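Local atomic coordinates of rhusiopathiae surface protein B (Erysipelothrix rhusiopathiae, PDB entry 3V10), a protein that probably binds collagen as a cell-wall-anchored surface adhesin, this chain being its collagen-binding region. Residues K83-T91 / E100-L108. Residues are numbered along the deposited sequence; the frame is centred on the assembly and turned at random.
Sequences KEITLGELT and EFMEDVLQL
The open end of an antiparallel beta hairpin, strands 85-93 and 96-101 of the Ig-like domain, joins Glu-89 to Glu-100 as a hydrogen-bonded pair and then splays apart. Glu-89 N donates to Glu-100 O (2.8 Å), and Glu-100 N returns a bond to Glu-89 O at 3.0 Å. Gly-88 and Phe-101 form the next, non-hydrogen-bonded pair. Leu-87 and Gly-88 make a classic beta bulge opposite Val-75 of strand 71-77. From within the bulge, Leu-87 O accepts Met-102 N at 2.7 Å, almost straight at the hydrogen (175°) yet approached from above the carbonyl plane. Met-102, its CG turned away from its own carbonyl carbon (chi1 -67°), folds back over the strand: CG rests 3.8 Å from Gly-88 C, and CE lies near Glu-89 CB. Where the strands part, a water replaces direct pairing, donating to Thr-86 O (2.7 Å) and to Asp-104 OD2 while accepting from Asp-104 N, tying the 3-10 segment 103-106, through Asp-104, to the strand. Leu-87 turns its side chain toward Val-105 in an apolar contact, modelled too tightly for its detailed fit to be trusted; Val-105 also touches Phe-45 and Pro-47, while Phe-101 stacks on Phe-45. A second water lies between Glu-89 OE2 and Glu-100 OE1, 4.6 Å apart, and could ease repulsion between these like charges. Direct backbone pairing thus gives way to a water bridge and apolar contacts as the chain leaves the sheet.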
ATOM      1  N   LYS A  83     -21.966 -13.730  18.137  1.00 19.61           N
ATOM      2  CA  LYS A  83     -22.319 -14.207  16.802  1.00 21.42           C
ATOM      3  C   LYS A  83     -22.230 -13.072  15.792  1.00 21.98           C
ATOM      4  O   LYS A  83     -22.442 -11.910  16.136  1.00 23.64           O
ATOM      5  CB  LYS A  83     -23.739 -14.792  16.806  1.00 21.46           C
ATOM      6  N   GLU A  84     -21.919 -13.412  14.545  1.00 22.37           N
ATOM      7  CA  GLU A  84     -21.811 -12.413  13.489  1.00 22.83           C
ATOM      8  C   GLU A  84     -23.093 -12.280  12.697  1.00 22.39           C
ATOM      9  O   GLU A  84     -23.828 -13.243  12.493  1.00 22.83           O
ATOM     10  CB  GLU A  84     -20.685 -12.753  12.513  1.00 23.80           C
ATOM     11  CG  GLU A  84     -19.282 -12.477  13.019  1.00 26.04           C
ATOM     12  CD  GLU A  84     -18.240 -12.732  11.951  1.00 26.35           C
ATOM     13  OE1 GLU A  84     -18.441 -13.665  11.141  1.00 29.28           O
ATOM     14  OE2 GLU A  84     -17.220 -12.012  11.919  1.00 30.49           O
ATOM     15  N   ILE A  85     -23.339 -11.064  12.239  1.00 21.91           N
ATOM     16  CA  ILE A  85     -24.506 -10.761  11.449  1.00 22.20           C
ATOM     17  C   ILE A  85     -24.100  -9.681  10.452  1.00 20.76           C
ATOM     18  O   ILE A  85     -23.438  -8.715  10.815  1.00 21.87           O
ATOM     19  CB  ILE A  85     -25.678 -10.295  12.359  1.00 23.91           C
ATOM     20  CG1 ILE A  85     -26.736  -9.562  11.538  1.00 24.87           C
ATOM     21  CG2 ILE A  85     -25.156  -9.414  13.475  1.00 24.15           C
ATOM     22  CD1 ILE A  85     -26.981 -10.160  10.177  1.00 27.80           C
ATOM     23  N   THR A  86     -24.477  -9.879   9.190  1.00 20.94           N
ATOM     24  CA  THR A  86     -24.160  -8.936   8.127  1.00 18.58           C
ATOM     25  C   THR A  86     -25.172  -7.800   8.139  1.00 18.00           C
ATOM     26  O   THR A  86     -26.347  -7.994   7.827  1.00 16.85           O
ATOM     27  CB  THR A  86     -24.181  -9.634   6.759  1.00 19.69           C
ATOM     28  OG1 THR A  86     -23.310 -10.771   6.800  1.00 20.95           O
ATOM     29  CG2 THR A  86     -23.709  -8.686   5.669  1.00 19.15           C
ATOM     30  N   LEU A  87     -24.700  -6.615   8.513  1.00 17.52           N
ATOM     31  CA  LEU A  87     -25.547  -5.434   8.601  1.00 17.36           C
ATOM     32  C   LEU A  87     -25.344  -4.462   7.456  1.00 14.08           C
ATOM     33  O   LEU A  87     -26.204  -3.632   7.187  1.00 14.13           O
ATOM     34  CB  LEU A  87     -25.297  -4.705   9.922  1.00 19.88           C
ATOM     35  CG  LEU A  87     -26.132  -5.146  11.123  1.00 23.63           C
ATOM     36  CD1 LEU A  87     -27.522  -4.589  11.029  1.00 25.76           C
ATOM     37  CD2 LEU A  87     -26.169  -6.638  11.171  1.00 23.75           C
ATOM     38  N   GLY A  88     -24.204  -4.555   6.785  1.00 14.39           N
ATOM     39  CA  GLY A  88     -23.956  -3.642   5.691  1.00 13.11           C
ATOM     40  C   GLY A  88     -23.063  -4.236   4.636  1.00 14.95           C
ATOM     41  O   GLY A  88     -22.527  -5.336   4.791  1.00 13.22           O
ATOM     42  N   GLU A  89     -22.905  -3.495   3.552  1.00 12.89           N
ATOM     43  CA  GLU A  89     -22.077  -3.931   2.447  1.00 15.48           C
ATOM     44  C   GLU A  89     -21.383  -2.724   1.837  1.00 13.70           C
ATOM     45  O   GLU A  89     -22.024  -1.713   1.547  1.00 12.95           O
ATOM     46  CB  GLU A  89     -22.958  -4.620   1.405  1.00 18.87           C
ATOM     47  CG  GLU A  89     -22.245  -5.139   0.183  1.00 24.70           C
ATOM     48  CD  GLU A  89     -23.187  -5.919  -0.709  1.00 25.75           C
ATOM     49  OE1 GLU A  89     -23.750  -6.925  -0.235  1.00 29.40           O
ATOM     50  OE2 GLU A  89     -23.372  -5.524  -1.878  1.00 30.05           O
ATOM     51  N   LEU A  90     -20.070  -2.829   1.659  1.00 12.93           N
ATOM     52  CA  LEU A  90     -19.294  -1.754   1.056  1.00 12.38           C
ATOM     53  C   LEU A  90     -18.910  -2.135  -0.360  1.00 11.47           C
ATOM     54  O   LEU A  90     -18.398  -3.231  -0.600  1.00 10.86           O
ATOM     55  CB  LEU A  90     -18.010  -1.488   1.844  1.00 13.83           C
ATOM     56  CG  LEU A  90     -18.078  -0.635   3.107  1.00 14.72           C
ATOM     57  CD1 LEU A  90     -16.725  -0.670   3.796  1.00 16.60           C
ATOM     58  CD2 LEU A  90     -18.463   0.797   2.745  1.00 17.94           C
ATOM     59  N   THR A  91     -19.160  -1.228  -1.294  1.00 11.15           N
ATOM     60  CA  THR A  91     -18.800  -1.462  -2.684  1.00 11.04           C
ATOM     61  C   THR A  91     -17.762  -0.417  -3.066  1.00 10.92           C
ATOM     62  O   THR A  91     -17.990   0.786  -2.936  1.00 10.27           O
ATOM     63  CB  THR A  91     -20.019  -1.350  -3.619  1.00 12.90           C
ATOM     64  OG1 THR A  91     -20.974  -2.366  -3.282  1.00 13.89           O
ATOM     65  CG2 THR A  91     -19.581  -1.535  -5.074  1.00 15.98           C
ATOM     66  N   GLU A 100     -24.167   0.315   1.884  1.00 10.07           N
ATOM     67  CA  GLU A 100     -25.592  -0.004   1.901  1.00 12.41           C
ATOM     68  C   GLU A 100     -25.931  -0.903   3.086  1.00 13.88           C
ATOM     69  O   GLU A 100     -25.203  -1.847   3.391  1.00 12.85           O
ATOM     70  CB  GLU A 100     -26.002  -0.696   0.592  1.00 15.95           C
ATOM     71  CG  GLU A 100     -27.451  -1.174   0.567  1.00 20.58           C
ATOM     72  CD  GLU A 100     -27.811  -1.897  -0.722  1.00 25.57           C
ATOM     73  OE1 GLU A 100     -27.048  -2.798  -1.130  1.00 27.56           O
ATOM     74  OE2 GLU A 100     -28.859  -1.574  -1.323  1.00 26.29           O
ATOM     75  N   PHE A 101     -27.033  -0.590   3.761  1.00 13.48           N
ATOM     76  CA  PHE A 101     -27.488  -1.376   4.898  1.00 15.22           C
ATOM     77  C   PHE A 101     -28.173  -2.641   4.387  1.00 15.32           C
ATOM     78  O   PHE A 101     -28.953  -2.589   3.440  1.00 15.78           O
ATOM     79  CB  PHE A 101     -28.472  -0.555   5.737  1.00 15.30           C
ATOM     80  CG  PHE A 101     -27.822   0.529   6.555  1.00 15.39           C
ATOM     81  CD1 PHE A 101     -27.193   0.225   7.756  1.00 15.51           C
ATOM     82  CD2 PHE A 101     -27.837   1.852   6.120  1.00 14.67           C
ATOM     83  CE1 PHE A 101     -26.589   1.219   8.520  1.00 14.60           C
ATOM     84  CE2 PHE A 101     -27.231   2.857   6.878  1.00 15.97           C
ATOM     85  CZ  PHE A 101     -26.608   2.539   8.080  1.00 14.73           C
ATOM     86  N   MET A 102     -27.881  -3.774   5.016  1.00 16.84           N
ATOM     87  CA  MET A 102     -28.474  -5.044   4.615  1.00 18.16           C
ATOM     88  C   MET A 102     -29.705  -5.372   5.458  1.00 18.60           C
ATOM     89  O   MET A 102     -29.996  -4.692   6.441  1.00 18.69           O
ATOM     90  CB  MET A 102     -27.439  -6.172   4.725  1.00 18.46           C
ATOM     91  CG  MET A 102     -26.285  -6.071   3.724  1.00 17.90           C
ATOM     92  SD  MET A 102     -26.776  -6.308   1.983  1.00 19.94           S
ATOM     93  CE  MET A 102     -26.933  -4.639   1.435  1.00 18.89           C
ATOM     94  N   GLU A 103     -30.414  -6.424   5.058  1.00 19.08           N
ATOM     95  CA  GLU A 103     -31.631  -6.882   5.726  1.00 20.85           C
ATOM     96  C   GLU A 103     -31.614  -6.889   7.256  1.00 20.51           C
ATOM     97  O   GLU A 103     -32.516  -6.348   7.897  1.00 21.72           O
ATOM     98  CB  GLU A 103     -31.974  -8.294   5.238  1.00 21.89           C
ATOM     99  CG  GLU A 103     -33.241  -8.893   5.834  1.00 25.36           C
ATOM    100  CD  GLU A 103     -34.491  -8.153   5.405  1.00 28.10           C
ATOM    101  OE1 GLU A 103     -34.533  -7.677   4.249  1.00 29.18           O
ATOM    102  OE2 GLU A 103     -35.435  -8.063   6.217  1.00 30.47           O
ATOM    103  N   ASP A 104     -30.592  -7.499   7.842  1.00 19.67           N
ATOM    104  CA  ASP A 104     -30.522  -7.602   9.291  1.00 20.56           C
ATOM    105  C   ASP A 104     -30.331  -6.326  10.094  1.00 21.70           C
ATOM    106  O   ASP A 104     -30.192  -6.384  11.314  1.00 21.57           O
ATOM    107  CB  ASP A 104     -29.461  -8.621   9.684  1.00 21.66           C
ATOM    108  CG  ASP A 104     -29.878 -10.042   9.353  1.00 23.52           C
ATOM    109  OD1 ASP A 104     -30.868 -10.522   9.945  1.00 25.58           O
ATOM    110  OD2 ASP A 104     -29.222 -10.675   8.498  1.00 24.56           O
ATOM    111  N   VAL A 105     -30.328  -5.173   9.433  1.00 20.36           N
ATOM    112  CA  VAL A 105     -30.187  -3.934  10.181  1.00 20.66           C
ATOM    113  C   VAL A 105     -31.481  -3.737  10.959  1.00 21.51           C
ATOM    114  O   VAL A 105     -31.538  -2.978  11.925  1.00 20.88           O
ATOM    115  CB  VAL A 105     -29.935  -2.727   9.251  1.00 20.37           C
ATOM    116  CG1 VAL A 105     -31.169  -2.436   8.426  1.00 19.35           C
ATOM    117  CG2 VAL A 105     -29.525  -1.513  10.079  1.00 21.10           C
ATOM    118  N   LEU A 106     -32.515  -4.463  10.549  1.00 21.72           N
ATOM    119  CA  LEU A 106     -33.825  -4.380  11.187  1.00 23.73           C
ATOM    120  C   LEU A 106     -33.861  -5.075  12.550  1.00 23.44           C
ATOM    121  O   LEU A 106     -34.890  -5.086  13.225  1.00 26.77           O
ATOM    122  CB  LEU A 106     -34.883  -4.998  10.269  1.00 23.06           C
ATOM    123  CG  LEU A 106     -35.077  -4.314   8.914  1.00 23.33           C
ATOM    124  CD1 LEU A 106     -36.111  -5.064   8.068  1.00 24.57           C
ATOM    125  CD2 LEU A 106     -35.523  -2.881   9.155  1.00 24.00           C
ATOM    126  N   GLN A 107     -32.727  -5.642  12.947  1.00 25.12           N
ATOM    127  CA  GLN A 107     -32.598  -6.352  14.218  1.00 25.91           C
ATOM    128  C   GLN A 107     -32.344  -5.423  15.402  1.00 26.97           C
ATOM    129  O   GLN A 107     -33.012  -5.490  16.440  1.00 28.05           O
ATOM    130  CB  GLN A 107     -31.428  -7.341  14.130  1.00 26.02           C
ATOM    131  CG  GLN A 107     -31.461  -8.316  12.952  1.00 28.37           C
ATOM    132  CD  GLN A 107     -32.253  -9.583  13.248  1.00 29.04           C
ATOM    133  OE1 GLN A 107     -33.491  -9.577  13.267  1.00 31.98           O
ATOM    134  NE2 GLN A 107     -31.535 -10.681  13.493  1.00 30.85           N
ATOM    135  N   LEU A 108     -31.351  -4.564  15.215  1.00 27.20           N
ATOM    136  CA  LEU A 108     -30.901  -3.639  16.239  1.00 26.49           C
ATOM    137  C   LEU A 108     -31.713  -2.372  16.506  1.00 26.47           C
ATOM    138  O   LEU A 108     -32.379  -1.821  15.624  1.00 26.17           O
ATOM    139  CB  LEU A 108     -29.445  -3.273  15.951  1.00 25.81           C
ATOM    140  CG  LEU A 108     -28.567  -4.458  15.531  1.00 27.19           C
ATOM    141  CD1 LEU A 108     -27.148  -3.962  15.311  1.00 27.52           C
ATOM    142  CD2 LEU A 108     -28.592  -5.553  16.593  1.00 26.51           C
TER
HETATM  143  O   HOH W   1     -28.478  -9.036   6.550  1.00 21.71           O
HETATM  144  O   HOH W   2     -24.550  -3.326  -1.769  1.00 24.81           O